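Local structure of sortase family protein (Streptococcus agalactiae, 4D7W) at residues 31-34 / 39-42; 88-93 / 119-124; 131-136 / 167-172. The protein is a class C sortase, a presumed cysteine transpeptidase that probably takes part in building the type 2B pilus of group B Streptococcus. All coordinates share one frame; numbering follows the deposited sequence.

Contacts 2 and 3 are buried in the curled sheet of the sortase domain, whereas contact 1 is only partly buried, in the helical N-terminal region. The two buried contacts, centres about 12 Å apart, reach the same sheet and meet at strand 167-175: Phe121 CE2 of contact 2 lies 4.0 Å from Leu171 CB of contact 3. Contact 1, about 23 Å from contact 2 by centres, reaches it through Trp41 CZ3, 3.9 Å from Leu93 CD2. Chemistry follows position. In contact 1 a lysine chain meets an amide oxygen and a phenyl ring, its charge answered by Glu47; contact 2 is apolar; contact 3 combines leucine-on-indole packing with one buried hydrogen bond.

Contact 1: 31-34 / 39-42; sequences NKQF and MKWH
The backbones on the two sides of the short helix 34-37 come nearest at Phe34 and Met39, whose CA atoms are 6.6 Å apart, yet the touching is done by side chains: Gln33 and Phe34 on one side, Lys40 on the other. No regular pairing of main chains is involved, and about 168 Å² is buried in all. Lys40 is the common partner and meets the other two with different parts of its chain, crossing each at about a right angle. Its CG lies 3.9 Å from Phe34 CE1, approaching the ring obliquely. Further out, Lys40 CD comes to 3.1 Å from Gln33 OE1, and Lys40 CE follows at 3.4 Å from the same oxygen. The lysine is bent at its last two torsions (chi3 75°, chi4 67°), a fold that brings its methylenes past the amide oxygen instead of running straight on. Gln33 is extended beyond CG, with CG held between its own backbone N and carbonyl carbon (chi1 78°); in this pose CG also sits 3.8 Å above one face of the neighbouring Phe34 ring, displaced toward the rim. Gln33 NE2 donates to Tyr30 O, which fixes which way OE1 faces. Lys40 NZ makes its salt bridge with Glu47. The contact closes the chain across helix 34-37, while Phe34, packed on Ser97 and Ile162, and the Lys40 backbone, hydrogen-bonded to Gly95, tie it to loops of the sortase domain. Gln33 OE1 faces CD and CE, the methylenes leading to the ammonium group, and its partial negative charge would probably be mildly stabilised by Lys40 NZ, 3.6 Å from Gln33 OE1, although the principal electrostatic partner of that nitrogen is Glu47. The carbon-oxygen approach is close; the rest is ordinary packing.

Contact 2: 88-93 / 119-124; sequences TSIGHL and RLFSDL
Segments 88-93 and 119-124 draw closest at Ser89 and Leu120, with CA atoms 6.9 Å apart; the first carries strand 90-92, and the second leaves strand 118-120 through a type II' turn, Arg119 to Ser122, followed by a type I turn, Phe121 to Leu124. The first turn is closed at Arg119 O, which accepts both Ser122 N at 3.0 Å and Ser122 OG at 2.8 Å; the hydroxyl lies in the carbonyl plane, on a lone pair. Across the contact the meeting is apolar. Ile90 CD1 stands over one face of the Phe121 ring, 3.7 Å from its centroid and 19° off the normal, a CH-pi contact. Ile90 CG2 also reaches the ring, 4.0 Å from Phe121 CZ. In the isoleucine, chi1 -55° sets CG1 beside the backbone N and chi2 -58° then turns CD1 over the ring. Leu124 CD1 lies over the rim of the opposite face, so aliphatic carbons flank the ring on both sides. At the outer end, Leu120 CD2 rests against main chain, 3.8 Å from Thr88 C. Phe121 also packs on Leu171 and Thr173 of strand 167-175. Strands 90-92 and 118-120 both pair antiparallel with strand 105-115, and the Ile90-Phe121 packing belongs to the hydrophobic interior of the closed, curled sheet of the sortase beta-barrel fold.

Contact 3: 131-136 / 167-172; sequences DHWTVS and DYQTLV
The indole of Trp133 receives two residues of strand 167-172 in different ways: Leu171 over a face and Gln169 at the edge. Leu171 comes from the direction opposite to the tryptophan and sets CD1 almost squarely above the six-membered ring, 3.7 Å from its centroid and 8° off the normal, a CH-pi contact. Leu171 CG adds a contact of 3.7 Å with Trp133 CZ2. At the rim, Trp133 NE1 donates to Gln169 OE1 over 2.8 Å with a nearly linear N-H...O angle of 176°. The acceptor lies in the plane of the indole, whereas the donor is moderately tilted from the carbonyl plane; ring and amide planes are about 25° apart, and the amide meets the indole at its edge. Gln169 gets there by full extension, its CG opposite the backbone N and the chain straight beyond. Gln169 O also sits at the ring edge, in plane, 3.5 Å from Trp133 CZ2. Val135, two residues on and on the same side of the strand, meets the glutamine from the opposite direction, with CG1 3.4 Å from Gln169 OE1. The strands stay well apart, their axes 10.5 Å at closest approach and roughly perpendicular, so they do not pair; the side chains of strand 132-136 bridge the gap to those of Gln169 and Leu171 and to the carbonyl Gln169 O. Ile66 and Val146 extend the packing round Trp133, and Tyr144 and Leu109 that round Gln169, in the interior of the sortase barrel. Chemically, the buried indole N-H is satisfied by one straight bond, which favours the amide rotation that turns OE1 to the indole. Leu171 sits on the face and oxygens at the rim, which probably restrains both the position and the tilt of the indole.

Contact 1: 31-34 / 39-42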
ATOM      1  N   ASN A  31      13.375  -2.489  -1.936  1.00 26.60           N
ATOM      2  CA  ASN A  31      12.603  -3.661  -1.524  1.00 26.30           C
ATOM      3  C   ASN A  31      13.433  -4.946  -1.410  1.00 29.82           C
ATOM      4  O   ASN A  31      12.956  -5.968  -0.908  1.00 33.16           O
ATOM      5  CB  ASN A  31      11.450  -3.883  -2.500  1.00 26.27           C
ATOM      6  CG  ASN A  31      10.163  -3.241  -2.036  1.00 26.66           C
ATOM      7  OD1 ASN A  31      10.155  -2.459  -1.087  1.00 32.52           O
ATOM      8  ND2 ASN A  31       9.065  -3.550  -2.717  1.00 25.34           N
ATOM      9  N   LYS A  32      14.669  -4.907  -1.890  1.00 30.11           N
ATOM     10  CA  LYS A  32      15.552  -6.073  -1.774  1.00 35.08           C
ATOM     11  C   LYS A  32      15.961  -6.336  -0.334  1.00 34.87           C
ATOM     12  O   LYS A  32      16.282  -7.461   0.023  1.00 35.95           O
ATOM     13  CB  LYS A  32      16.819  -5.893  -2.623  1.00 38.89           C
ATOM     14  CG  LYS A  32      16.649  -6.290  -4.063  1.00 44.08           C
ATOM     15  CD  LYS A  32      17.975  -6.210  -4.799  1.00 48.92           C
ATOM     16  CE  LYS A  32      17.811  -6.584  -6.255  1.00 59.01           C
ATOM     17  NZ  LYS A  32      16.938  -5.609  -6.959  1.00 62.24           N
ATOM     18  N   GLN A  33      15.958  -5.298   0.495  1.00 31.61           N
ATOM     19  CA  GLN A  33      16.471  -5.444   1.853  1.00 36.72           C
ATOM     20  C   GLN A  33      15.617  -6.347   2.736  1.00 32.86           C
ATOM     21  O   GLN A  33      16.120  -6.945   3.683  1.00 39.41           O
ATOM     22  CB  GLN A  33      16.600  -4.078   2.524  1.00 40.73           C
ATOM     23  CG  GLN A  33      15.291  -3.507   3.024  1.00 46.81           C
ATOM     24  CD  GLN A  33      15.454  -2.082   3.511  1.00 54.95           C
ATOM     25  OE1 GLN A  33      15.904  -1.855   4.636  1.00 60.63           O
ATOM     26  NE2 GLN A  33      15.115  -1.110   2.659  1.00 50.88           N
ATOM     27  N   PHE A  34      14.327  -6.442   2.441  1.00 34.30           N
ATOM     28  CA  PHE A  34      13.401  -7.094   3.379  1.00 32.38           C
ATOM     29  C   PHE A  34      13.650  -8.595   3.543  1.00 35.58           C
ATOM     30  O   PHE A  34      13.365  -9.159   4.604  1.00 39.65           O
ATOM     31  CB  PHE A  34      11.967  -6.815   2.954  1.00 33.71           C
ATOM     32  CG  PHE A  34      11.593  -5.379   3.128  1.00 34.08           C
ATOM     33  CD1 PHE A  34      11.168  -4.911   4.361  1.00 36.90           C
ATOM     34  CD2 PHE A  34      11.749  -4.477   2.084  1.00 32.64           C
ATOM     35  CE1 PHE A  34      10.859  -3.565   4.538  1.00 36.06           C
ATOM     36  CE2 PHE A  34      11.455  -3.131   2.259  1.00 30.90           C
ATOM     37  CZ  PHE A  34      11.012  -2.678   3.486  1.00 36.01           C
ATOM     38  N   MET A  39      10.382  -7.052   8.483  1.00 40.04           N
ATOM     39  CA  MET A  39       9.692  -5.776   8.617  1.00 36.40           C
ATOM     40  C   MET A  39      10.529  -4.817   9.432  1.00 34.05           C
ATOM     41  O   MET A  39      11.158  -5.204  10.417  1.00 37.51           O
ATOM     42  CB  MET A  39       8.327  -5.959   9.274  1.00 34.56           C
ATOM     43  CG  MET A  39       7.361  -6.735   8.414  1.00 37.56           C
ATOM     44  SD  MET A  39       6.924  -5.816   6.930  1.00 39.40           S
ATOM     45  CE  MET A  39       5.572  -6.785   6.282  1.00 39.70           C
ATOM     46  N   LYS A  40      10.533  -3.558   9.027  1.00 33.54           N
ATOM     47  CA  LYS A  40      11.346  -2.568   9.703  1.00 38.03           C
ATOM     48  C   LYS A  40      10.509  -1.787  10.704  1.00 43.65           C
ATOM     49  O   LYS A  40      10.298  -0.592  10.539  1.00 51.47           O
ATOM     50  CB  LYS A  40      12.000  -1.638   8.679  1.00 40.57           C
ATOM     51  CG  LYS A  40      12.898  -2.389   7.683  1.00 45.94           C
ATOM     52  CD  LYS A  40      13.844  -1.469   6.929  1.00 47.94           C
ATOM     53  CE  LYS A  40      14.992  -1.011   7.805  1.00 53.50           C
ATOM     54  NZ  LYS A  40      15.913  -2.115   8.182  1.00 59.85           N
ATOM     55  N   TRP A  41      10.034  -2.475  11.737  1.00 49.90           N
ATOM     56  CA  TRP A  41       9.305  -1.844  12.836  1.00 57.73           C
ATOM     57  C   TRP A  41      10.140  -0.762  13.542  1.00 65.20           C
ATOM     58  O   TRP A  41       9.601   0.241  14.003  1.00 67.59           O
ATOM     59  CB  TRP A  41       8.856  -2.895  13.867  1.00 61.41           C
ATOM     60  CG  TRP A  41       8.143  -4.095  13.286  1.00 57.93           C
ATOM     61  CD1 TRP A  41       8.598  -5.385  13.251  1.00 53.53           C
ATOM     62  CD2 TRP A  41       6.855  -4.111  12.657  1.00 56.34           C
ATOM     63  NE1 TRP A  41       7.677  -6.200  12.636  1.00 49.10           N
ATOM     64  CE2 TRP A  41       6.598  -5.443  12.264  1.00 52.72           C
ATOM     65  CE3 TRP A  41       5.902  -3.129  12.379  1.00 58.00           C
ATOM     66  CZ2 TRP A  41       5.427  -5.814  11.606  1.00 53.69           C
ATOM     67  CZ3 TRP A  41       4.738  -3.500  11.734  1.00 59.87           C
ATOM     68  CH2 TRP A  41       4.511  -4.832  11.351  1.00 57.60           C
ATOM     69  N   HIS A  42      11.453  -0.968  13.624  1.00 68.69           N
ATOM     70  CA  HIS A  42      12.325  -0.060  14.372  1.00 73.38           C
ATOM     71  C   HIS A  42      13.069   0.917  13.467  1.00 66.10           C
ATOM     72  O   HIS A  42      14.269   1.137  13.639  1.00 66.44           O
ATOM     73  CB  HIS A  42      13.343  -0.852  15.197  1.00 82.05           C
ATOM     74  CG  HIS A  42      12.727  -1.769  16.205  1.00 92.03           C
ATOM     75  ND1 HIS A  42      13.458  -2.705  16.904  1.00 97.10           N
ATOM     76  CD2 HIS A  42      11.449  -1.894  16.636  1.00 95.69           C
ATOM     77  CE1 HIS A  42      12.657  -3.368  17.720  1.00 98.82           C
ATOM     78  NE2 HIS A  42      11.432  -2.896  17.576  1.00 97.67           N
TER

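Contact 2: 88-93 / 119-124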
ATOM      1  N   THR A  88      -8.122  11.391   4.495  1.00 51.24           N
ATOM      2  CA  THR A  88      -8.697  11.431   3.147  1.00 52.88           C
ATOM      3  C   THR A  88      -8.132  10.404   2.163  1.00 51.81           C
ATOM      4  O   THR A  88      -8.624  10.285   1.037  1.00 50.69           O
ATOM      5  CB  THR A  88      -8.502  12.814   2.506  1.00 59.87           C
ATOM      6  OG1 THR A  88      -7.097  13.069   2.337  1.00 60.76           O
ATOM      7  CG2 THR A  88      -9.132  13.896   3.373  1.00 59.88           C
ATOM      8  N   SER A  89      -7.096   9.675   2.567  1.00 45.26           N
ATOM      9  CA  SER A  89      -6.430   8.779   1.633  1.00 47.00           C
ATOM     10  C   SER A  89      -5.991   7.488   2.283  1.00 38.60           C
ATOM     11  O   SER A  89      -6.284   7.232   3.446  1.00 33.24           O
ATOM     12  CB  SER A  89      -5.222   9.470   1.011  1.00 46.59           C
ATOM     13  OG  SER A  89      -5.627  10.651   0.352  1.00 56.12           O
ATOM     14  N   ILE A  90      -5.278   6.680   1.514  1.00 33.59           N
ATOM     15  CA  ILE A  90      -4.748   5.438   2.028  1.00 31.47           C
ATOM     16  C   ILE A  90      -3.281   5.638   2.370  1.00 35.33           C
ATOM     17  O   ILE A  90      -2.548   6.292   1.624  1.00 31.86           O
ATOM     18  CB  ILE A  90      -4.909   4.300   1.004  1.00 30.69           C
ATOM     19  CG1 ILE A  90      -6.380   4.174   0.577  1.00 31.28           C
ATOM     20  CG2 ILE A  90      -4.373   2.996   1.563  1.00 31.67           C
ATOM     21  CD1 ILE A  90      -7.336   3.911   1.745  1.00 31.69           C
ATOM     22  N   GLY A  91      -2.857   5.073   3.492  1.00 32.83           N
ATOM     23  CA  GLY A  91      -1.486   5.214   3.919  1.00 27.20           C
ATOM     24  C   GLY A  91      -0.705   3.935   3.706  1.00 30.63           C
ATOM     25  O   GLY A  91      -1.262   2.836   3.723  1.00 30.78           O
ATOM     26  N   HIS A  92       0.599   4.078   3.509  1.00 27.52           N
ATOM     27  CA  HIS A  92       1.471   2.911   3.430  1.00 26.83           C
ATOM     28  C   HIS A  92       2.271   2.759   4.725  1.00 29.55           C
ATOM     29  O   HIS A  92       2.944   3.691   5.142  1.00 32.24           O
ATOM     30  CB  HIS A  92       2.389   3.033   2.216  1.00 29.73           C
ATOM     31  CG  HIS A  92       3.497   2.033   2.212  1.00 30.10           C
ATOM     32  ND1 HIS A  92       4.764   2.332   2.668  1.00 29.11           N
ATOM     33  CD2 HIS A  92       3.526   0.736   1.828  1.00 29.78           C
ATOM     34  CE1 HIS A  92       5.524   1.256   2.567  1.00 31.70           C
ATOM     35  NE2 HIS A  92       4.800   0.276   2.056  1.00 32.70           N
ATOM     36  N   LEU A  93       2.193   1.594   5.373  1.00 25.68           N
ATOM     37  CA  LEU A  93       2.918   1.367   6.635  1.00 28.15           C
ATOM     38  C   LEU A  93       4.432   1.465   6.416  1.00 33.80           C
ATOM     39  O   LEU A  93       5.013   0.677   5.669  1.00 29.80           O
ATOM     40  CB  LEU A  93       2.564   0.003   7.237  1.00 31.91           C
ATOM     41  CG  LEU A  93       2.909  -0.205   8.714  1.00 42.69           C
ATOM     42  CD1 LEU A  93       2.205   0.816   9.577  1.00 43.19           C
ATOM     43  CD2 LEU A  93       2.542  -1.610   9.187  1.00 44.71           C
ATOM     44  N   ARG A 119     -15.762   7.179   2.365  1.00 62.76           N
ATOM     45  CA  ARG A 119     -15.853   5.744   2.599  1.00 58.08           C
ATOM     46  C   ARG A 119     -14.512   5.164   3.040  1.00 52.05           C
ATOM     47  O   ARG A 119     -14.447   4.426   4.020  1.00 52.45           O
ATOM     48  CB  ARG A 119     -16.358   5.022   1.342  1.00 64.11           C
ATOM     49  CG  ARG A 119     -17.847   5.231   1.057  1.00 72.21           C
ATOM     50  CD  ARG A 119     -18.298   4.601  -0.268  1.00 77.83           C
ATOM     51  NE  ARG A 119     -17.761   5.294  -1.443  1.00 82.48           N
ATOM     52  CZ  ARG A 119     -16.951   4.735  -2.340  1.00 84.18           C
ATOM     53  NH1 ARG A 119     -16.587   3.467  -2.206  1.00 86.01           N
ATOM     54  NH2 ARG A 119     -16.510   5.436  -3.379  1.00 82.65           N
ATOM     55  N   LEU A 120     -13.448   5.511   2.321  1.00 49.76           N
ATOM     56  CA  LEU A 120     -12.124   4.928   2.550  1.00 47.25           C
ATOM     57  C   LEU A 120     -12.190   3.393   2.445  1.00 46.14           C
ATOM     58  O   LEU A 120     -12.612   2.859   1.419  1.00 44.25           O
ATOM     59  CB  LEU A 120     -11.575   5.381   3.905  1.00 44.49           C
ATOM     60  CG  LEU A 120     -11.467   6.909   4.021  1.00 48.13           C
ATOM     61  CD1 LEU A 120     -11.315   7.384   5.462  1.00 49.40           C
ATOM     62  CD2 LEU A 120     -10.322   7.425   3.162  1.00 48.47           C
ATOM     63  N   PHE A 121     -11.786   2.683   3.494  1.00 42.01           N
ATOM     64  CA  PHE A 121     -11.869   1.221   3.485  1.00 41.71           C
ATOM     65  C   PHE A 121     -13.128   0.687   4.207  1.00 49.62           C
ATOM     66  O   PHE A 121     -13.121  -0.433   4.725  1.00 42.66           O
ATOM     67  CB  PHE A 121     -10.618   0.618   4.122  1.00 39.80           C
ATOM     68  CG  PHE A 121      -9.434   0.483   3.168  1.00 38.44           C
ATOM     69  CD1 PHE A 121      -9.573   0.767   1.815  1.00 38.98           C
ATOM     70  CD2 PHE A 121      -8.196   0.064   3.638  1.00 36.66           C
ATOM     71  CE1 PHE A 121      -8.485   0.639   0.940  1.00 37.74           C
ATOM     72  CE2 PHE A 121      -7.110  -0.078   2.770  1.00 35.44           C
ATOM     73  CZ  PHE A 121      -7.260   0.220   1.426  1.00 35.98           C
ATOM     74  N   SER A 122     -14.196   1.484   4.230  1.00 44.70           N
ATOM     75  CA  SER A 122     -15.474   1.071   4.838  1.00 46.17           C
ATOM     76  C   SER A 122     -15.940  -0.308   4.395  1.00 48.16           C
ATOM     77  O   SER A 122     -16.382  -1.117   5.209  1.00 47.55           O
ATOM     78  CB  SER A 122     -16.584   2.076   4.513  1.00 48.03           C
ATOM     79  OG  SER A 122     -16.528   3.187   5.379  1.00 48.11           O
ATOM     80  N   ASP A 123     -15.848  -0.574   3.100  1.00 46.99           N
ATOM     81  CA  ASP A 123     -16.443  -1.788   2.556  1.00 47.65           C
ATOM     82  C   ASP A 123     -15.427  -2.902   2.361  1.00 46.04           C
ATOM     83  O   ASP A 123     -15.653  -3.821   1.570  1.00 45.93           O
ATOM     84  CB  ASP A 123     -17.154  -1.477   1.238  1.00 49.78           C
ATOM     85  CG  ASP A 123     -18.386  -0.608   1.438  1.00 54.46           C
ATOM     86  OD1 ASP A 123     -19.014  -0.709   2.513  1.00 55.79           O
ATOM     87  OD2 ASP A 123     -18.715   0.185   0.533  1.00 56.08           O
ATOM     88  N   LEU A 124     -14.314  -2.829   3.093  1.00 48.66           N
ATOM     89  CA  LEU A 124     -13.236  -3.801   2.926  1.00 42.39           C
ATOM     90  C   LEU A 124     -13.746  -5.205   3.233  1.00 43.09           C
ATOM     91  O   LEU A 124     -13.249  -6.195   2.700  1.00 41.95           O
ATOM     92  CB  LEU A 124     -12.041  -3.456   3.820  1.00 44.58           C
ATOM     93  CG  LEU A 124     -10.727  -4.018   3.273  1.00 42.40           C
ATOM     94  CD1 LEU A 124     -10.380  -3.321   1.964  1.00 45.66           C
ATOM     95  CD2 LEU A 124      -9.586  -3.897   4.271  1.00 37.37           C
TER

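Contact 3: 131-136 / 167-172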
ATOM      1  N   ASP A 131     -10.886 -12.277  -5.153  1.00 40.14           N
ATOM      2  CA  ASP A 131     -11.074 -10.925  -5.682  1.00 40.71           C
ATOM      3  C   ASP A 131      -9.722 -10.282  -5.957  1.00 39.13           C
ATOM      4  O   ASP A 131      -8.726 -10.687  -5.369  1.00 39.75           O
ATOM      5  CB  ASP A 131     -11.893 -10.068  -4.711  1.00 41.58           C
ATOM      6  CG  ASP A 131     -13.344 -10.535  -4.607  1.00 43.84           C
ATOM      7  OD1 ASP A 131     -13.820 -11.208  -5.546  1.00 44.22           O
ATOM      8  OD2 ASP A 131     -14.006 -10.228  -3.597  1.00 48.39           O
ATOM      9  N   HIS A 132      -9.697  -9.292  -6.844  1.00 39.06           N
ATOM     10  CA  HIS A 132      -8.455  -8.584  -7.212  1.00 39.59           C
ATOM     11  C   HIS A 132      -8.487  -7.100  -6.859  1.00 41.26           C
ATOM     12  O   HIS A 132      -9.545  -6.472  -6.856  1.00 40.55           O
ATOM     13  CB  HIS A 132      -8.177  -8.680  -8.724  1.00 40.26           C
ATOM     14  CG  HIS A 132      -7.933 -10.069  -9.232  1.00 56.44           C
ATOM     15  ND1 HIS A 132      -7.312 -10.314 -10.437  1.00 61.40           N
ATOM     16  CD2 HIS A 132      -8.233 -11.282  -8.712  1.00 58.75           C
ATOM     17  CE1 HIS A 132      -7.233 -11.618 -10.636  1.00 63.41           C
ATOM     18  NE2 HIS A 132      -7.785 -12.229  -9.604  1.00 60.08           N
ATOM     19  N   TRP A 133      -7.313  -6.527  -6.605  1.00 42.28           N
ATOM     20  CA  TRP A 133      -7.144  -5.076  -6.708  1.00 37.25           C
ATOM     21  C   TRP A 133      -5.827  -4.759  -7.436  1.00 34.81           C
ATOM     22  O   TRP A 133      -5.011  -5.652  -7.712  1.00 33.97           O
ATOM     23  CB  TRP A 133      -7.194  -4.401  -5.332  1.00 33.12           C
ATOM     24  CG  TRP A 133      -6.000  -4.640  -4.453  1.00 31.57           C
ATOM     25  CD1 TRP A 133      -4.855  -3.909  -4.420  1.00 35.33           C
ATOM     26  CD2 TRP A 133      -5.858  -5.655  -3.451  1.00 34.53           C
ATOM     27  NE1 TRP A 133      -3.994  -4.412  -3.476  1.00 35.99           N
ATOM     28  CE2 TRP A 133      -4.591  -5.481  -2.860  1.00 35.98           C
ATOM     29  CE3 TRP A 133      -6.685  -6.690  -2.991  1.00 38.10           C
ATOM     30  CZ2 TRP A 133      -4.116  -6.316  -1.841  1.00 36.54           C
ATOM     31  CZ3 TRP A 133      -6.217  -7.516  -1.976  1.00 37.70           C
ATOM     32  CH2 TRP A 133      -4.941  -7.325  -1.418  1.00 41.42           C
ATOM     33  N   THR A 134      -5.654  -3.497  -7.802  1.00 33.60           N
ATOM     34  CA  THR A 134      -4.425  -3.052  -8.439  1.00 37.50           C
ATOM     35  C   THR A 134      -3.929  -1.785  -7.760  1.00 37.14           C
ATOM     36  O   THR A 134      -4.722  -0.995  -7.231  1.00 35.08           O
ATOM     37  CB  THR A 134      -4.615  -2.769  -9.933  1.00 38.41           C
ATOM     38  OG1 THR A 134      -5.539  -1.689 -10.096  1.00 34.81           O
ATOM     39  CG2 THR A 134      -5.136  -4.001 -10.672  1.00 36.42           C
ATOM     40  N   VAL A 135      -2.613  -1.626  -7.735  1.00 30.70           N
ATOM     41  CA  VAL A 135      -2.002  -0.361  -7.390  1.00 31.13           C
ATOM     42  C   VAL A 135      -1.301   0.121  -8.659  1.00 34.87           C
ATOM     43  O   VAL A 135      -0.692  -0.667  -9.393  1.00 34.06           O
ATOM     44  CB  VAL A 135      -1.019  -0.476  -6.193  1.00 30.91           C
ATOM     45  CG1 VAL A 135      -1.773  -0.864  -4.913  1.00 29.63           C
ATOM     46  CG2 VAL A 135       0.016  -1.497  -6.475  1.00 39.26           C
ATOM     47  N   SER A 136      -1.447   1.407  -8.941  1.00 33.45           N
ATOM     48  CA  SER A 136      -0.847   2.003 -10.119  1.00 35.57           C
ATOM     49  C   SER A 136       0.255   2.912  -9.640  1.00 35.96           C
ATOM     50  O   SER A 136       0.019   3.784  -8.812  1.00 32.66           O
ATOM     51  CB  SER A 136      -1.887   2.762 -10.929  1.00 36.70           C
ATOM     52  OG  SER A 136      -2.981   1.902 -11.209  1.00 39.30           O
ATOM     53  N   ASP A 167       5.312 -12.645  -2.568  1.00 34.67           N
ATOM     54  CA  ASP A 167       5.047 -11.239  -2.886  1.00 39.12           C
ATOM     55  C   ASP A 167       3.620 -10.915  -2.411  1.00 36.65           C
ATOM     56  O   ASP A 167       2.648 -11.205  -3.118  1.00 30.84           O
ATOM     57  CB  ASP A 167       5.214 -10.997  -4.400  1.00 33.36           C
ATOM     58  CG  ASP A 167       4.988  -9.547  -4.811  1.00 34.98           C
ATOM     59  OD1 ASP A 167       4.405  -8.747  -4.034  1.00 35.41           O
ATOM     60  OD2 ASP A 167       5.393  -9.209  -5.947  1.00 30.52           O
ATOM     61  N   TYR A 168       3.522 -10.331  -1.215  1.00 30.38           N
ATOM     62  CA  TYR A 168       2.254 -10.079  -0.518  1.00 34.38           C
ATOM     63  C   TYR A 168       1.924  -8.598  -0.405  1.00 32.03           C
ATOM     64  O   TYR A 168       2.817  -7.775  -0.245  1.00 29.35           O
ATOM     65  CB  TYR A 168       2.289 -10.647   0.906  1.00 31.10           C
ATOM     66  CG  TYR A 168       2.185 -12.158   1.014  1.00 36.05           C
ATOM     67  CD1 TYR A 168       1.295 -12.876   0.220  1.00 37.88           C
ATOM     68  CD2 TYR A 168       2.960 -12.859   1.928  1.00 34.40           C
ATOM     69  CE1 TYR A 168       1.184 -14.258   0.326  1.00 39.25           C
ATOM     70  CE2 TYR A 168       2.862 -14.242   2.035  1.00 39.87           C
ATOM     71  CZ  TYR A 168       1.969 -14.929   1.237  1.00 42.13           C
ATOM     72  OH  TYR A 168       1.871 -16.288   1.354  1.00 46.93           O
ATOM     73  N   GLN A 169       0.633  -8.276  -0.437  1.00 30.01           N
ATOM     74  CA  GLN A 169       0.177  -6.952  -0.043  1.00 29.57           C
ATOM     75  C   GLN A 169      -1.067  -7.120   0.827  1.00 30.10           C
ATOM     76  O   GLN A 169      -1.997  -7.825   0.444  1.00 30.56           O
ATOM     77  CB  GLN A 169      -0.113  -6.088  -1.270  1.00 29.07           C
ATOM     78  CG  GLN A 169      -0.446  -4.629  -0.985  1.00 32.33           C
ATOM     79  CD  GLN A 169      -0.422  -3.792  -2.250  1.00 34.55           C
ATOM     80  OE1 GLN A 169      -1.468  -3.489  -2.819  1.00 31.88           O
ATOM     81  NE2 GLN A 169       0.780  -3.429  -2.707  1.00 31.71           N
ATOM     82  N   THR A 170      -1.068  -6.497   1.999  1.00 30.09           N
ATOM     83  CA  THR A 170      -2.211  -6.595   2.915  1.00 30.65           C
ATOM     84  C   THR A 170      -2.892  -5.245   3.044  1.00 30.34           C
ATOM     85  O   THR A 170      -2.223  -4.216   3.175  1.00 29.83           O
ATOM     86  CB  THR A 170      -1.773  -7.090   4.305  1.00 31.15           C
ATOM     87  OG1 THR A 170      -1.284  -8.422   4.190  1.00 33.38           O
ATOM     88  CG2 THR A 170      -2.945  -7.084   5.316  1.00 31.77           C
ATOM     89  N   LEU A 171      -4.223  -5.255   2.984  1.00 30.69           N
ATOM     90  CA  LEU A 171      -5.010  -4.062   3.215  1.00 32.23           C
ATOM     91  C   LEU A 171      -5.602  -4.170   4.626  1.00 35.35           C
ATOM     92  O   LEU A 171      -6.193  -5.188   4.981  1.00 31.85           O
ATOM     93  CB  LEU A 171      -6.102  -3.906   2.145  1.00 30.55           C
ATOM     94  CG  LEU A 171      -5.662  -4.048   0.680  1.00 36.06           C
ATOM     95  CD1 LEU A 171      -6.854  -3.864  -0.235  1.00 35.04           C
ATOM     96  CD2 LEU A 171      -4.495  -3.070   0.302  1.00 29.38           C
ATOM     97  N   VAL A 172      -5.407  -3.125   5.422  1.00 31.12           N
ATOM     98  CA  VAL A 172      -5.723  -3.135   6.835  1.00 31.76           C
ATOM     99  C   VAL A 172      -6.731  -2.049   7.163  1.00 36.10           C
ATOM    100  O   VAL A 172      -6.577  -0.901   6.739  1.00 31.42           O
ATOM    101  CB  VAL A 172      -4.464  -2.897   7.696  1.00 31.68           C
ATOM    102  CG1 VAL A 172      -4.821  -2.948   9.190  1.00 32.49           C
ATOM    103  CG2 VAL A 172      -3.375  -3.920   7.348  1.00 31.53           C
TER